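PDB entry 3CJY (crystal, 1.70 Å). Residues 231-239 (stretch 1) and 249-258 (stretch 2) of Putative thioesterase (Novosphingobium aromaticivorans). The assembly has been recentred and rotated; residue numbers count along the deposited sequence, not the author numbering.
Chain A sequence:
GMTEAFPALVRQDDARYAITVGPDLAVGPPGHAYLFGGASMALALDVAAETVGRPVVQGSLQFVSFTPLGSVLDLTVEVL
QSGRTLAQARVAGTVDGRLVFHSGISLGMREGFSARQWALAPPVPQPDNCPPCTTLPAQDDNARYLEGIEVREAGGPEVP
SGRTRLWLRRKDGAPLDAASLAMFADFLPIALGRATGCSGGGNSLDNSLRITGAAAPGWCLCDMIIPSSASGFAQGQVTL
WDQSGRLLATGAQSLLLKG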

# COMPACT_ATOMS: atom_id res chain seq x y z
N SER A 231 -2.30 19.28 -2.76
CA SER A 231 -1.46 19.52 -3.93
C SER A 231 -1.88 18.78 -5.19
O SER A 231 -1.03 18.44 -6.03
CB SER A 231 -0.04 19.10 -3.60
OG SER A 231 0.45 19.87 -2.52
N GLY A 232 -3.17 18.52 -5.33
CA GLY A 232 -3.63 17.87 -6.56
C GLY A 232 -3.72 16.37 -6.50
O GLY A 232 -4.07 15.72 -7.48
N PHE A 233 -3.43 15.82 -5.33
CA PHE A 233 -3.51 14.38 -5.11
C PHE A 233 -4.29 14.03 -3.87
O PHE A 233 -4.43 14.82 -2.94
CB PHE A 233 -2.10 13.78 -4.95
CG PHE A 233 -1.19 14.06 -6.11
CD1 PHE A 233 -1.14 13.22 -7.19
CD2 PHE A 233 -0.45 15.21 -6.15
CE1 PHE A 233 -0.32 13.51 -8.26
CE2 PHE A 233 0.36 15.50 -7.21
CZ PHE A 233 0.42 14.66 -8.26
N ALA A 234 -4.80 12.82 -3.87
CA ALA A 234 -5.51 12.25 -2.72
C ALA A 234 -5.10 10.81 -2.51
O ALA A 234 -4.47 10.22 -3.32
CB ALA A 234 -7.01 12.32 -2.90
N GLN A 235 -5.48 10.29 -1.38
CA GLN A 235 -5.23 8.88 -1.07
C GLN A 235 -6.48 8.28 -0.45
O GLN A 235 -7.33 8.97 0.07
CB GLN A 235 -4.07 8.72 -0.13
CG GLN A 235 -4.22 9.45 1.20
CD GLN A 235 -3.13 9.05 2.16
OE1 GLN A 235 -3.08 7.90 2.56
NE2 GLN A 235 -2.21 9.98 2.48
N GLY A 236 -6.55 6.97 -0.57
CA GLY A 236 -7.64 6.18 -0.02
C GLY A 236 -7.17 4.81 0.42
O GLY A 236 -6.20 4.25 -0.07
N GLN A 237 -7.95 4.29 1.36
CA GLN A 237 -7.79 2.96 1.91
C GLN A 237 -9.14 2.25 1.91
O GLN A 237 -10.21 2.87 2.10
CB GLN A 237 -7.27 3.04 3.33
CG GLN A 237 -5.81 3.54 3.41
CD GLN A 237 -5.68 5.03 3.32
OE1 GLN A 237 -6.44 5.73 3.96
NE2 GLN A 237 -4.70 5.51 2.55
N VAL A 238 -9.04 0.95 1.76
CA VAL A 238 -10.23 0.05 1.69
C VAL A 238 -10.00 -1.26 2.41
O VAL A 238 -8.88 -1.79 2.42
CB VAL A 238 -10.65 -0.24 0.22
CG1 VAL A 238 -9.51 -0.91 -0.59
CG2 VAL A 238 -11.93 -1.06 0.15
N THR A 239 -11.05 -1.72 3.08
CA THR A 239 -11.09 -3.05 3.69
C THR A 239 -12.26 -3.76 3.02
O THR A 239 -13.34 -3.17 2.82
CB THR A 239 -11.29 -3.01 5.21
OG1 THR A 239 -10.24 -2.27 5.84
CG2 THR A 239 -11.34 -4.42 5.82
N ALA A 249 -9.44 -8.84 2.67
CA ALA A 249 -8.30 -8.09 2.18
C ALA A 249 -8.37 -6.64 2.54
O ALA A 249 -9.43 -6.15 3.01
CB ALA A 249 -8.21 -8.23 0.65
N THR A 250 -7.25 -5.96 2.39
CA THR A 250 -7.23 -4.49 2.43
C THR A 250 -6.50 -4.00 1.20
O THR A 250 -5.81 -4.75 0.52
CB THR A 250 -6.52 -3.90 3.65
OG1 THR A 250 -5.14 -4.29 3.64
CG2 THR A 250 -7.12 -4.38 4.97
N GLY A 251 -6.69 -2.72 0.90
CA GLY A 251 -6.09 -2.10 -0.26
C GLY A 251 -5.96 -0.62 -0.05
O GLY A 251 -6.44 -0.06 0.91
N ALA A 252 -5.24 -0.02 -0.95
CA ALA A 252 -5.03 1.42 -0.92
C ALA A 252 -4.54 1.89 -2.25
O ALA A 252 -4.09 1.12 -3.07
CB ALA A 252 -4.03 1.77 0.16
N GLN A 253 -4.65 3.20 -2.45
CA GLN A 253 -4.12 3.88 -3.64
C GLN A 253 -4.06 5.38 -3.43
O GLN A 253 -4.67 5.92 -2.52
CB GLN A 253 -4.96 3.65 -4.88
CG GLN A 253 -6.40 4.19 -4.77
CD GLN A 253 -7.21 3.96 -6.03
OE1 GLN A 253 -7.36 4.89 -6.84
NE2 GLN A 253 -7.70 2.74 -6.21
N SER A 254 -3.28 6.00 -4.30
CA SER A 254 -3.20 7.45 -4.42
C SER A 254 -3.80 7.80 -5.74
O SER A 254 -3.78 6.99 -6.66
CB SER A 254 -1.77 7.96 -4.30
OG SER A 254 -1.28 7.65 -3.01
N LEU A 255 -4.37 8.99 -5.82
CA LEU A 255 -5.07 9.44 -7.01
C LEU A 255 -4.72 10.85 -7.41
O LEU A 255 -4.44 11.71 -6.57
CB LEU A 255 -6.58 9.39 -6.76
CG LEU A 255 -7.30 8.12 -6.25
CD1 LEU A 255 -7.55 8.17 -4.75
CD2 LEU A 255 -8.65 7.93 -6.97
N LEU A 256 -4.74 11.07 -8.73
CA LEU A 256 -4.51 12.40 -9.31
C LEU A 256 -5.89 13.01 -9.46
O LEU A 256 -6.81 12.41 -10.05
CB LEU A 256 -3.84 12.30 -10.68
CG LEU A 256 -3.58 13.63 -11.39
CD1 LEU A 256 -2.31 14.17 -10.84
CD2 LEU A 256 -3.46 13.45 -12.89
N LEU A 257 -6.04 14.19 -8.88
CA LEU A 257 -7.32 14.88 -8.88
C LEU A 257 -7.62 15.51 -10.24
O LEU A 257 -6.74 16.05 -10.90
CB LEU A 257 -7.37 15.99 -7.80
CG LEU A 257 -7.38 15.54 -6.33
CD1 LEU A 257 -7.63 16.75 -5.41
CD2 LEU A 257 -8.41 14.48 -6.08
N LYS A 258 -8.88 15.40 -10.63
CA LYS A 258 -9.35 16.03 -11.86
C LYS A 258 -9.57 17.48 -11.47
O LYS A 258 -10.20 17.79 -10.44
CB LYS A 258 -10.66 15.40 -12.36

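Residues 233-239 and 249-256 form neighbouring antiparallel strands, their N-to-C directions 159° apart, and together the two stretches bury 663 Å² against each other. Most of the binding is backbone. A234, L255 and L257, the residues with the most surface covered by the opposite stretch, lie together towards one end of the ladder.

A234 has 63 Å² covered by the second stretch and pairs with L255 through two hydrogen bonds: A234 N donates to L255 O at 2.9 Å, and L255 N donates to A234 O at 2.8 Å. Both are nearly straight, with N-H...O angles of 163° and 160°. The same carbonyls also receive CA-H...O contacts, F233 CA lying 3.2 Å from L255 O and S254 CA 3.2 Å from A234 O, so each oxygen is approached by an amide and by a neighbouring CA. The small methyl of A234 fits beside L257, with A234 CB 4.1 Å from L257 CD2.

L257 follows the end of its strand yet extends the pairing by one more bond, L257 N to G232 O at 2.9 Å and 167°. Its CB points toward the first stretch, and chi1 m with chi2 t carries the isobutyl group over to A234 and the backbone of F233, where L257 CG is 4.1 Å from F233 N. G232 suits its position by conformation: at phi 93° and psi 3°, a CB would be jammed against the preceding carbonyl oxygen.

L255 shares a sheet face with A234 and V238. Its side chain reaches along the first strand, bringing L255 CD1 within 4.4 Å of Q235 CA and 4.5 Å of G236 N, over a glycine that offers no side chain there. On the other face, F233 packs against L256, whose leucine end bends nearer to bring L256 CD1 to 3.3 Å from F233 CE1.

The remaining rungs repeat the pattern. G236 N donates to Q253 O at 2.9 Å and Q253 N to G236 O at 3.0 Å; V238 N donates to G251 O at 2.9 Å and G251 N to V238 O at 2.8 Å. G251 leaves room for its partner, since an ideal CB there would lie just 3.1 Å from V238 CG1. At the intervening non-hydrogen-bonded positions, Q235 and Q237 project to the same face as F233, and Q237 NE2 donates to Q235 OE1 at 2.9 Å, linking the two amides along the strand. Opposite Q237, A252 presents only a methyl, with A252 CB 4.1 Å from Q237 CG.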